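Acetyltransferase (Vibrio fischeri, PDB 3JVN) probably transfers an acyl group, most likely from acetyl-CoA, to a substrate not yet established, as a member of the GNAT acetyltransferase family. Local coordinates at residues M20-D25 with Y95-Y100; E10-C15 with D65-F70; C76-I79 with L85-M88; A48-L51 with E55-V58. All coordinates share one frame; numbering follows the deposited sequence.

Contact 1: residues M20-D25 with Y95-Y100; sequences MYKLHD and YIEKEY
The phenol ring of Tyr-95 fills most of this contact, lying against the helical backbone at Lys-22 and Leu-23. The backbone N of Leu-23 sits over one ring face, while CA of Leu-23 comes to 3.6 Å from Tyr-95 CD2. The side chain of Leu-23 runs past the ring in the opposite sense, and its CD1 branch meets Tyr-95 CD2 at 3.7 Å. With CG anti to the backbone N (chi1 176°), Tyr-95 lays its ring across the flank of the helix, and its far end reaches Lys-22. There the hydroxyl touches the aliphatic part of the lysine, with both CB and CD of Lys-22 3.4 Å from Tyr-95 OH. The hydroxyl's polar need is met one turn further on, by a hydrogen bond with Glu-26.

In GNAT terms, the first long helix here packs on the end of strand 86-96, just before the turn at Arg-101 that leads into helix 105-118, a region that in relatives receives the pyrophosphate of acetyl-CoA.

Glu-97, whose chain bends at chi2, brings OE2 to 3.7 Å from Lys-22 CD. Its charge stays apart from the ammonium: Lys-22 NZ and Glu-97 OE1 are 4.7 Å apart, so any attraction is probably long-range. The lysine turns at its last torsion (chi4 70°) and has a weak hydrogen bond with Ser-18. Further out, backbone bonds of Tyr-95 with Phe-70 and of Glu-97 with Ile-68 hold the strand end in the sheet. On the helix side, His-24 NE2 is hydrogen-bonded to Glu-93 of the same strand.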
loop_
_atom_site.group_PDB
_atom_site.type_symbol
_atom_site.label_atom_id
_atom_site.label_comp_id
_atom_site.label_asym_id
_atom_site.label_seq_id
_atom_site.Cartn_x
_atom_site.Cartn_y
_atom_site.Cartn_z
HETATM N N MSE A 20 -13.365 16.926 -16.677
HETATM C CA MSE A 20 -12.713 15.622 -16.740
HETATM C C MSE A 20 -12.081 15.529 -18.127
HETATM O O MSE A 20 -11.014 14.941 -18.298
HETATM C CB MSE A 20 -13.749 14.504 -16.540
HETATM C CG MSE A 20 -13.174 13.079 -16.441
HETATM SE SE MSE A 20 -12.180 12.690 -14.791
HETATM C CE MSE A 20 -13.607 12.991 -13.513
ATOM N N TYR A 21 -12.745 16.134 -19.109
ATOM C CA TYR A 21 -12.261 16.146 -20.486
ATOM C C TYR A 21 -11.071 17.099 -20.605
ATOM O O TYR A 21 -10.067 16.778 -21.243
ATOM C CB TYR A 21 -13.374 16.598 -21.432
ATOM C CG TYR A 21 -12.907 16.792 -22.848
ATOM C CD1 TYR A 21 -12.610 15.702 -23.661
ATOM C CD2 TYR A 21 -12.718 18.073 -23.368
ATOM C CE1 TYR A 21 -12.133 15.881 -24.954
ATOM C CE2 TYR A 21 -12.239 18.261 -24.661
ATOM C CZ TYR A 21 -11.950 17.162 -25.448
ATOM O OH TYR A 21 -11.477 17.342 -26.728
ATOM N N LYS A 22 -11.191 18.275 -19.994
ATOM C CA LYS A 22 -10.110 19.250 -20.025
ATOM C C LYS A 22 -8.860 18.626 -19.399
ATOM O O LYS A 22 -7.754 18.779 -19.924
ATOM C CB LYS A 22 -10.496 20.520 -19.255
ATOM C CG LYS A 22 -11.457 21.464 -19.979
ATOM C CD LYS A 22 -11.726 22.695 -19.110
ATOM C CE LYS A 22 -12.386 23.857 -19.865
ATOM N NZ LYS A 22 -13.799 23.612 -20.267
ATOM N N LEU A 23 -9.046 17.921 -18.281
ATOM C CA LEU A 23 -7.936 17.269 -17.585
ATOM C C LEU A 23 -7.222 16.296 -18.516
ATOM O O LEU A 23 -6.019 16.426 -18.777
ATOM C CB LEU A 23 -8.431 16.500 -16.351
ATOM C CG LEU A 23 -7.359 15.697 -15.579
ATOM C CD1 LEU A 23 -6.240 16.639 -15.146
ATOM C CD2 LEU A 23 -7.965 15.009 -14.354
ATOM N N HIS A 24 -7.973 15.322 -19.016
ATOM C CA HIS A 24 -7.416 14.320 -19.909
ATOM C C HIS A 24 -6.827 14.926 -21.165
ATOM O O HIS A 24 -5.840 14.417 -21.696
ATOM C CB HIS A 24 -8.489 13.309 -20.283
ATOM C CG HIS A 24 -8.968 12.497 -19.121
ATOM N ND1 HIS A 24 -10.173 11.826 -19.123
ATOM C CD2 HIS A 24 -8.401 12.249 -17.919
ATOM C CE1 HIS A 24 -10.327 11.203 -17.969
ATOM N NE2 HIS A 24 -9.266 11.442 -17.220
ATOM N N ASP A 25 -7.418 16.016 -21.638
ATOM C CA ASP A 25 -6.918 16.659 -22.847
ATOM C C ASP A 25 -5.501 17.180 -22.656
ATOM O O ASP A 25 -4.605 16.864 -23.439
ATOM C CB ASP A 25 -7.823 17.819 -23.252
ATOM C CG ASP A 25 -7.474 18.363 -24.620
ATOM O OD1 ASP A 25 -7.756 17.671 -25.613
ATOM O OD2 ASP A 25 -6.905 19.466 -24.711
ATOM N N TYR A 95 -8.044 18.408 -10.923
ATOM C CA TYR A 95 -7.950 19.392 -11.996
ATOM C C TYR A 95 -8.375 20.789 -11.590
ATOM O O TYR A 95 -9.328 20.959 -10.829
ATOM C CB TYR A 95 -8.779 18.945 -13.209
ATOM C CG TYR A 95 -8.803 19.966 -14.331
ATOM C CD1 TYR A 95 -9.824 20.917 -14.419
ATOM C CD2 TYR A 95 -7.786 20.006 -15.282
ATOM C CE1 TYR A 95 -9.827 21.878 -15.426
ATOM C CE2 TYR A 95 -7.782 20.966 -16.293
ATOM C CZ TYR A 95 -8.802 21.896 -16.361
ATOM O OH TYR A 95 -8.798 22.845 -17.359
ATOM N N ILE A 96 -7.659 21.787 -12.106
ATOM C CA ILE A 96 -7.969 23.185 -11.825
ATOM C C ILE A 96 -7.949 23.981 -13.125
ATOM O O ILE A 96 -7.073 23.794 -13.967
ATOM C CB ILE A 96 -6.946 23.842 -10.856
ATOM C CG1 ILE A 96 -6.650 22.918 -9.672
ATOM C CG2 ILE A 96 -7.506 25.163 -10.341
ATOM C CD1 ILE A 96 -5.436 22.019 -9.891
ATOM N N GLU A 97 -8.925 24.863 -13.294
ATOM C CA GLU A 97 -8.991 25.685 -14.490
ATOM C C GLU A 97 -7.688 26.449 -14.584
ATOM O O GLU A 97 -7.198 26.962 -13.575
ATOM C CB GLU A 97 -10.150 26.661 -14.388
ATOM C CG GLU A 97 -11.503 25.986 -14.351
ATOM C CD GLU A 97 -11.908 25.430 -15.700
ATOM O OE1 GLU A 97 -13.103 25.101 -15.869
ATOM O OE2 GLU A 97 -11.031 25.312 -16.587
ATOM N N LYS A 98 -7.133 26.520 -15.794
ATOM C CA LYS A 98 -5.864 27.210 -16.034
ATOM C C LYS A 98 -5.949 28.664 -15.564
ATOM O O LYS A 98 -4.935 29.311 -15.301
ATOM C CB LYS A 98 -5.496 27.139 -17.529
ATOM C CG LYS A 98 -5.315 25.697 -18.062
ATOM C CD LYS A 98 -4.495 25.609 -19.371
ATOM C CE LYS A 98 -3.027 26.055 -19.164
ATOM N NZ LYS A 98 -2.118 26.000 -20.377
ATOM N N GLU A 99 -7.174 29.159 -15.424
ATOM C CA GLU A 99 -7.401 30.528 -14.987
ATOM C C GLU A 99 -7.403 30.651 -13.459
ATOM O O GLU A 99 -7.314 31.756 -12.919
ATOM C CB GLU A 99 -8.734 31.013 -15.547
ATOM C CG GLU A 99 -9.021 32.476 -15.301
ATOM C CD GLU A 99 -10.484 32.799 -15.460
ATOM O OE1 GLU A 99 -11.026 32.540 -16.556
ATOM O OE2 GLU A 99 -11.088 33.299 -14.488
ATOM N N TYR A 100 -7.495 29.520 -12.765
ATOM C CA TYR A 100 -7.524 29.536 -11.307
ATOM C C TYR A 100 -6.358 28.843 -10.599
ATOM O O TYR A 100 -6.380 28.673 -9.373
ATOM C CB TYR A 100 -8.848 28.946 -10.823
ATOM C CG TYR A 100 -10.022 29.873 -11.029
ATOM C CD1 TYR A 100 -10.475 30.694 -9.998
ATOM C CD2 TYR A 100 -10.664 29.953 -12.266
ATOM C CE1 TYR A 100 -11.539 31.573 -10.192
ATOM C CE2 TYR A 100 -11.728 30.831 -12.473
ATOM C CZ TYR A 100 -12.157 31.636 -11.428
ATOM O OH TYR A 100 -13.203 32.508 -11.621
#

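Contact 2: residues E10-C15 with D65-F70; sequences EIDLYC and DVIIGF
Ile-67 reaches across to Asp-12 and Cys-15 with a single methyl group, CD1, and that methyl makes nearly the whole contact. The close part is at Asp-12, where three atoms gather against Ile-67 CD1: CB and CG of the aspartate are each 3.5 Å from that carbon, and OD1 is modelled at 3.0 Å from it, a value within the uncertainty of the model. The two side chains cross at about a right angle, and the isoleucine touches the aspartate with its terminal methyl. An extended second torsion (chi2 172°) puts CD1 at the far end of the Ile-67 chain, where it can span the gap between strand and helix start. The other carboxylate oxygen, OD2, is occupied by a salt bridge to Arg-6 and a hydrogen bond from the backbone N of Lys-9. Those two partners, both on OD2, probably hold the buried carboxylate in its orientation and favour its charged form.

The looser part is at Cys-15, which is partly exposed. Its CB and SG both stand 4.0 Å from Ile-67 CD1, a touch of apolar surfaces without interlocking.

Further along the strand, Ile-68 and Gly-69 both face Ala-61 in a classic beta bulge. Ile-67 also rests on Leu-19 and on Val-60 of strand 56-62, and Phe-70 fits against Leu-16, Leu-19 and Met-20. The first turn of helix 13-30 is thus seated on the beginning of strand 67-79, while Leu-13 packs against Ala-48 and Leu-51 of helix 47-52.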
loop_
_atom_site.group_PDB
_atom_site.type_symbol
_atom_site.label_atom_id
_atom_site.label_comp_id
_atom_site.label_asym_id
_atom_site.label_seq_id
_atom_site.Cartn_x
_atom_site.Cartn_y
_atom_site.Cartn_z
ATOM N N GLU A 10 -24.937 14.927 -7.918
ATOM C CA GLU A 10 -25.411 14.453 -9.206
ATOM C C GLU A 10 -25.613 15.633 -10.174
ATOM O O GLU A 10 -25.558 15.460 -11.398
ATOM C CB GLU A 10 -26.719 13.680 -9.007
ATOM C CG GLU A 10 -27.171 12.867 -10.213
ATOM C CD GLU A 10 -28.509 12.167 -9.991
ATOM O OE1 GLU A 10 -29.492 12.869 -9.648
ATOM O OE2 GLU A 10 -28.584 10.927 -10.180
ATOM N N ILE A 11 -25.811 16.826 -9.609
ATOM C CA ILE A 11 -26.028 18.063 -10.364
ATOM C C ILE A 11 -24.768 18.629 -11.021
ATOM O O ILE A 11 -24.843 19.538 -11.843
ATOM C CB ILE A 11 -26.613 19.179 -9.451
ATOM C CG1 ILE A 11 -25.634 19.504 -8.310
ATOM C CG2 ILE A 11 -27.945 18.729 -8.861
ATOM C CD1 ILE A 11 -25.288 20.992 -8.155
ATOM N N ASP A 12 -23.610 18.091 -10.659
ATOM C CA ASP A 12 -22.356 18.567 -11.224
ATOM C C ASP A 12 -21.805 17.606 -12.278
ATOM O O ASP A 12 -20.810 17.908 -12.941
ATOM C CB ASP A 12 -21.329 18.755 -10.111
ATOM C CG ASP A 12 -21.868 19.570 -8.949
ATOM O OD1 ASP A 12 -22.148 20.780 -9.135
ATOM O OD2 ASP A 12 -22.008 18.990 -7.850
ATOM N N LEU A 13 -22.442 16.448 -12.432
ATOM C CA LEU A 13 -21.986 15.467 -13.412
ATOM C C LEU A 13 -21.768 16.095 -14.789
ATOM O O LEU A 13 -20.829 15.745 -15.506
ATOM C CB LEU A 13 -22.983 14.300 -13.516
ATOM C CG LEU A 13 -22.958 13.306 -12.343
ATOM C CD1 LEU A 13 -23.970 12.185 -12.570
ATOM C CD2 LEU A 13 -21.545 12.731 -12.194
ATOM N N TYR A 14 -22.637 17.031 -15.151
ATOM C CA TYR A 14 -22.530 17.697 -16.442
ATOM C C TYR A 14 -21.211 18.490 -16.520
ATOM O O TYR A 14 -20.452 18.351 -17.479
ATOM C CB TYR A 14 -23.744 18.616 -16.651
ATOM C CG TYR A 14 -23.925 19.070 -18.080
ATOM C CD1 TYR A 14 -24.633 18.291 -19.004
ATOM C CD2 TYR A 14 -23.338 20.251 -18.528
ATOM C CE1 TYR A 14 -24.747 18.681 -20.344
ATOM C CE2 TYR A 14 -23.434 20.644 -19.857
ATOM C CZ TYR A 14 -24.137 19.859 -20.761
ATOM O OH TYR A 14 -24.196 20.255 -22.078
ATOM N N CYS A 15 -20.940 19.302 -15.497
ATOM C CA CYS A 15 -19.716 20.109 -15.429
ATOM C C CYS A 15 -18.497 19.203 -15.410
ATOM O O CYS A 15 -17.518 19.413 -16.136
ATOM C CB CYS A 15 -19.697 20.946 -14.153
ATOM S SG CYS A 15 -21.261 21.753 -13.791
ATOM N N ASP A 65 -20.486 30.446 -8.676
ATOM C CA ASP A 65 -21.578 29.496 -8.832
ATOM C C ASP A 65 -21.113 28.501 -9.880
ATOM O O ASP A 65 -21.887 27.678 -10.368
ATOM C CB ASP A 65 -22.852 30.193 -9.316
ATOM C CG ASP A 65 -23.935 30.244 -8.247
ATOM O OD1 ASP A 65 -24.293 29.165 -7.714
ATOM O OD2 ASP A 65 -24.430 31.358 -7.948
ATOM N N VAL A 66 -19.833 28.603 -10.224
ATOM C CA VAL A 66 -19.216 27.732 -11.212
ATOM C C VAL A 66 -18.103 26.888 -10.569
ATOM O O VAL A 66 -17.333 27.370 -9.737
ATOM C CB VAL A 66 -18.645 28.570 -12.396
ATOM C CG1 VAL A 66 -17.691 29.636 -11.874
ATOM C CG2 VAL A 66 -17.935 27.666 -13.397
ATOM N N ILE A 67 -18.040 25.617 -10.949
ATOM C CA ILE A 67 -17.033 24.708 -10.421
ATOM C C ILE A 67 -15.716 24.935 -11.153
ATOM O O ILE A 67 -15.609 24.664 -12.354
ATOM C CB ILE A 67 -17.469 23.246 -10.607
ATOM C CG1 ILE A 67 -18.827 23.037 -9.938
ATOM C CG2 ILE A 67 -16.418 22.320 -10.031
ATOM C CD1 ILE A 67 -19.463 21.701 -10.214
ATOM N N ILE A 68 -14.715 25.440 -10.434
ATOM C CA ILE A 68 -13.415 25.707 -11.037
ATOM C C ILE A 68 -12.370 24.652 -10.702
ATOM O O ILE A 68 -11.189 24.805 -11.021
ATOM C CB ILE A 68 -12.883 27.124 -10.640
ATOM C CG1 ILE A 68 -13.042 27.369 -9.126
ATOM C CG2 ILE A 68 -13.614 28.199 -11.440
ATOM C CD1 ILE A 68 -11.976 26.716 -8.274
ATOM N N GLY A 69 -12.810 23.568 -10.071
ATOM C CA GLY A 69 -11.882 22.509 -9.726
ATOM C C GLY A 69 -12.523 21.339 -9.008
ATOM O O GLY A 69 -13.620 21.448 -8.470
ATOM N N PHE A 70 -11.835 20.203 -9.017
ATOM C CA PHE A 70 -12.322 19.007 -8.345
ATOM C C PHE A 70 -11.144 18.075 -8.053
ATOM O O PHE A 70 -10.048 18.236 -8.595
ATOM C CB PHE A 70 -13.369 18.279 -9.210
ATOM C CG PHE A 70 -12.797 17.622 -10.433
ATOM C CD1 PHE A 70 -12.495 18.368 -11.574
ATOM C CD2 PHE A 70 -12.488 16.266 -10.421
ATOM C CE1 PHE A 70 -11.883 17.769 -12.681
ATOM C CE2 PHE A 70 -11.879 15.662 -11.515
ATOM C CZ PHE A 70 -11.576 16.411 -12.644
#

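Contact 3: residues C76-I79 with L85-M88; sequences CELI and LVMM
Residues 76-79 and 86-88 run antiparallel, their short axes inclined at 145°, with Cys-76 and Met-88 forming one hydrogen-bonded pair, Leu-78 and Val-86 the next, and Glu-77 and Met-87 a non-hydrogen-bonded pair between them. At the inner pair, Cys-76 N donates to Met-88 O over 2.7 Å. The return bond, Met-88 N to Cys-76 O, measures 2.9 Å. Both bonds of the outer pair are longer: Leu-78 N to Val-86 O is 3.2 Å, and Val-86 N to Leu-78 O is 3.3 Å.

These strands form the outer part of the hairpin 67-79/86-96, which in this GNAT-type sheet projects to the dimer interface. Along its other edge, residues 77-79 pair antiparallel with a strand of the second subunit, so one sheet runs through both chains.

Cys-76, Leu-78, Val-86 and Met-88 share a face. Selenomethionine Met-88 is extended beyond CG and lies obliquely across Leu-78, bringing its CE to 3.5 Å from CD2 of the leucine. The same side chain also packs on Phe-126 of its own chain and on Phe-126 of the second subunit.

Glu-77 and Met-87 take the other face. Glu-77 stretches out toward Leu-85, its OE1 3.8 Å from Leu-85 CB. Near the turn, Ile-79 and Leu-85 lie side by side and point the same way, with Ile-79 CG1 3.3 Å from Leu-85 CD1. Ile-79 meets Ile-79 of the second subunit.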
loop_
_atom_site.group_PDB
_atom_site.type_symbol
_atom_site.label_atom_id
_atom_site.label_comp_id
_atom_site.label_asym_id
_atom_site.label_seq_id
_atom_site.Cartn_x
_atom_site.Cartn_y
_atom_site.Cartn_z
ATOM N N CYS A 76 -9.671 1.819 -0.351
ATOM C CA CYS A 76 -9.274 0.493 -0.803
ATOM C C CYS A 76 -8.771 -0.309 0.377
ATOM O O CYS A 76 -8.478 0.236 1.443
ATOM C CB CYS A 76 -8.213 0.557 -1.902
ATOM S SG CYS A 76 -7.235 2.059 -1.960
ATOM N N GLU A 77 -8.694 -1.617 0.193
ATOM C CA GLU A 77 -8.265 -2.489 1.268
ATOM C C GLU A 77 -7.198 -3.470 0.856
ATOM O O GLU A 77 -7.345 -4.195 -0.132
ATOM C CB GLU A 77 -9.451 -3.290 1.798
ATOM C CG GLU A 77 -10.382 -2.574 2.742
ATOM C CD GLU A 77 -11.467 -3.510 3.230
ATOM O OE1 GLU A 77 -11.927 -3.357 4.385
ATOM O OE2 GLU A 77 -11.845 -4.404 2.440
ATOM N N LEU A 78 -6.123 -3.484 1.633
ATOM C CA LEU A 78 -5.037 -4.412 1.413
ATOM C C LEU A 78 -5.525 -5.699 2.082
ATOM O O LEU A 78 -5.595 -5.801 3.309
ATOM C CB LEU A 78 -3.770 -3.905 2.086
ATOM C CG LEU A 78 -2.575 -4.851 2.039
ATOM C CD1 LEU A 78 -2.056 -4.938 0.613
ATOM C CD2 LEU A 78 -1.489 -4.337 2.971
ATOM N N ILE A 79 -5.903 -6.662 1.255
ATOM C CA ILE A 79 -6.418 -7.941 1.719
ATOM C C ILE A 79 -5.363 -9.035 1.647
ATOM O O ILE A 79 -4.636 -9.173 0.648
ATOM C CB ILE A 79 -7.650 -8.343 0.884
ATOM C CG1 ILE A 79 -8.812 -7.402 1.231
ATOM C CG2 ILE A 79 -7.996 -9.797 1.112
ATOM C CD1 ILE A 79 -10.072 -7.638 0.400
ATOM N N LEU A 85 -7.948 -7.027 7.036
ATOM C CA LEU A 85 -7.830 -6.003 6.016
ATOM C C LEU A 85 -7.335 -4.679 6.622
ATOM O O LEU A 85 -7.735 -4.306 7.724
ATOM C CB LEU A 85 -9.190 -5.812 5.338
ATOM C CG LEU A 85 -9.980 -7.097 5.088
ATOM C CD1 LEU A 85 -9.066 -8.147 4.466
ATOM C CD2 LEU A 85 -10.555 -7.617 6.396
ATOM N N VAL A 86 -6.453 -3.988 5.900
ATOM C CA VAL A 86 -5.898 -2.709 6.338
ATOM C C VAL A 86 -6.568 -1.640 5.505
ATOM O O VAL A 86 -6.606 -1.737 4.283
ATOM C CB VAL A 86 -4.377 -2.640 6.072
ATOM C CG1 VAL A 86 -3.780 -1.406 6.734
ATOM C CG2 VAL A 86 -3.700 -3.899 6.558
HETATM N N MSE A 87 -7.099 -0.614 6.149
HETATM C CA MSE A 87 -7.763 0.429 5.392
HETATM C C MSE A 87 -6.776 1.394 4.748
HETATM O O MSE A 87 -5.931 1.990 5.419
HETATM C CB MSE A 87 -8.728 1.210 6.281
HETATM C CG MSE A 87 -9.428 2.377 5.559
HETATM SE SE MSE A 87 -10.747 1.838 4.226
HETATM C CE MSE A 87 -12.240 2.884 4.869
HETATM N N MSE A 88 -6.891 1.543 3.434
HETATM C CA MSE A 88 -6.032 2.453 2.693
HETATM C C MSE A 88 -6.882 3.176 1.675
HETATM O O MSE A 88 -8.072 2.892 1.529
HETATM C CB MSE A 88 -4.922 1.688 1.975
HETATM C CG MSE A 88 -4.117 0.767 2.860
HETATM SE SE MSE A 88 -2.605 0.065 1.895
HETATM C CE MSE A 88 -1.726 -0.850 3.350
#

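Contact 4: residues A48-L51 with E55-V58; sequences ARYL and ECMV
A turn of helix 47-52 stands beside the start of strand 56-62, the backbones coming nearest at Tyr-50 and Cys-56, whose CA atoms are 6.3 Å apart. Only three residues join the segments, so the chain leaves the helix and comes back past it as a strand. The carbonyl O of Tyr-50 is close to Cys-56 CB.

The distinctive feature is a sulfur-aromatic contact. Cys-56 SG lies 3.6 Å from the centroid of the Tyr-50 ring and only 7° off the ring normal, which puts the sulfur over the middle of the face. Two torsions bring this about: Tyr-50 has CG anti to the backbone N (chi1 -167°), and Cys-56 has SG anti to its carbonyl carbon. The cysteine's CB adds a second touch, 3.6 Å from Tyr-50 CE1. At the ring edge, in plane, stands the carbonyl of Met-57, with O 3.7 Å from Tyr-50 CE1. Face and edge are therefore both engaged by the strand, and a hydrogen bond between Tyr-50 OH and Asp-92 secures the end of the ring.

Beside it, Leu-51 slants past Val-58, its CG 3.7 Å from Val-58 CG1. Leu-51 also meets Leu-13 of the first helix, whereas Cys-56 packs on Val-82 of the second subunit. On the strand's far side from the helix, selenomethionine Met-57 contacts Ile-113 and Leu-117 of helix 105-118. Helices covering both faces of a central sheet, with the 47-52 helix passing through a short connection into the next strand, are the layout of the GNAT fold.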
loop_
_atom_site.group_PDB
_atom_site.type_symbol
_atom_site.label_atom_id
_atom_site.label_comp_id
_atom_site.label_asym_id
_atom_site.label_seq_id
_atom_site.Cartn_x
_atom_site.Cartn_y
_atom_site.Cartn_z
ATOM N N ALA A 48 -19.975 9.341 -13.140
ATOM C CA ALA A 48 -21.279 9.250 -12.487
ATOM C C ALA A 48 -21.293 8.038 -11.551
ATOM O O ALA A 48 -21.579 8.166 -10.356
ATOM C CB ALA A 48 -22.382 9.126 -13.524
ATOM N N ARG A 49 -20.990 6.862 -12.104
ATOM C CA ARG A 49 -20.932 5.623 -11.327
ATOM C C ARG A 49 -19.931 5.816 -10.196
ATOM O O ARG A 49 -20.120 5.336 -9.071
ATOM C CB ARG A 49 -20.452 4.458 -12.199
ATOM C CG ARG A 49 -21.505 3.809 -13.075
ATOM C CD ARG A 49 -20.881 2.620 -13.789
ATOM N NE ARG A 49 -21.865 1.789 -14.479
ATOM C CZ ARG A 49 -21.581 0.614 -15.043
ATOM N NH1 ARG A 49 -22.532 -0.082 -15.654
ATOM N NH2 ARG A 49 -20.341 0.126 -14.995
ATOM N N TYR A 50 -18.845 6.512 -10.526
ATOM C CA TYR A 50 -17.785 6.803 -9.570
ATOM C C TYR A 50 -18.358 7.593 -8.406
ATOM O O TYR A 50 -18.135 7.274 -7.243
ATOM C CB TYR A 50 -16.689 7.631 -10.240
ATOM C CG TYR A 50 -15.412 7.725 -9.430
ATOM C CD1 TYR A 50 -15.306 8.603 -8.340
ATOM C CD2 TYR A 50 -14.316 6.912 -9.737
ATOM C CE1 TYR A 50 -14.135 8.662 -7.573
ATOM C CE2 TYR A 50 -13.156 6.957 -8.985
ATOM C CZ TYR A 50 -13.067 7.836 -7.907
ATOM O OH TYR A 50 -11.901 7.878 -7.180
ATOM N N LEU A 51 -19.106 8.635 -8.731
ATOM C CA LEU A 51 -19.695 9.472 -7.713
ATOM C C LEU A 51 -20.674 8.686 -6.832
ATOM O O LEU A 51 -20.749 8.913 -5.626
ATOM C CB LEU A 51 -20.396 10.642 -8.397
ATOM C CG LEU A 51 -20.743 11.893 -7.591
ATOM C CD1 LEU A 51 -21.379 12.877 -8.560
ATOM C CD2 LEU A 51 -21.703 11.590 -6.438
ATOM N N GLU A 55 -17.652 3.804 -1.818
ATOM C CA GLU A 55 -16.238 3.839 -1.432
ATOM C C GLU A 55 -15.486 4.968 -2.150
ATOM O O GLU A 55 -14.273 5.123 -1.957
ATOM C CB GLU A 55 -15.554 2.508 -1.774
ATOM C CG GLU A 55 -16.132 1.254 -1.110
ATOM C CD GLU A 55 -16.285 1.372 0.408
ATOM O OE1 GLU A 55 -15.627 2.235 1.021
ATOM O OE2 GLU A 55 -17.067 0.592 0.987
ATOM N N CYS A 56 -16.197 5.753 -2.965
ATOM C CA CYS A 56 -15.580 6.845 -3.722
ATOM C C CYS A 56 -15.815 8.253 -3.185
ATOM O O CYS A 56 -16.786 8.523 -2.485
ATOM C CB CYS A 56 -16.042 6.801 -5.183
ATOM S SG CYS A 56 -15.388 5.415 -6.136
HETATM N N MSE A 57 -14.913 9.158 -3.538
HETATM C CA MSE A 57 -15.015 10.540 -3.105
HETATM C C MSE A 57 -14.737 11.516 -4.235
HETATM O O MSE A 57 -13.855 11.299 -5.056
HETATM C CB MSE A 57 -14.027 10.803 -1.970
HETATM C CG MSE A 57 -14.323 10.037 -0.708
HETATM SE SE MSE A 57 -12.757 9.745 0.378
HETATM C CE MSE A 57 -12.519 11.555 1.050
ATOM N N VAL A 58 -15.501 12.594 -4.274
ATOM C CA VAL A 58 -15.276 13.609 -5.279
ATOM C C VAL A 58 -15.631 14.966 -4.699
ATOM O O VAL A 58 -16.782 15.232 -4.388
ATOM C CB VAL A 58 -16.085 13.337 -6.580
ATOM C CG1 VAL A 58 -17.516 12.968 -6.245
ATOM C CG2 VAL A 58 -16.043 14.556 -7.462
#

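How the contacts relate
From the N terminus, contact 2 opens first at 10-15 and contact 1 follows at 20-25, both on helix 13-30. Contact 4 then opens and closes within a few residues, 48-51 to 55-58, nested inside both of their loops. Contact 2 closes at 65-70, before contact 3 makes its own hairpin from 76-79 to 85-88 inside the loop of contact 1. That loop shuts last, at 95-100, so contacts 1 and 2 cross. They tie one helix to neighbouring strands 86-96 and 67-79, which meet through Phe-70 and Tyr-95. Contact 3 lies at the opposite end of those strands, its centre about 31 Å from that of contact 1; contacts 3 and 4 both touch the second subunit.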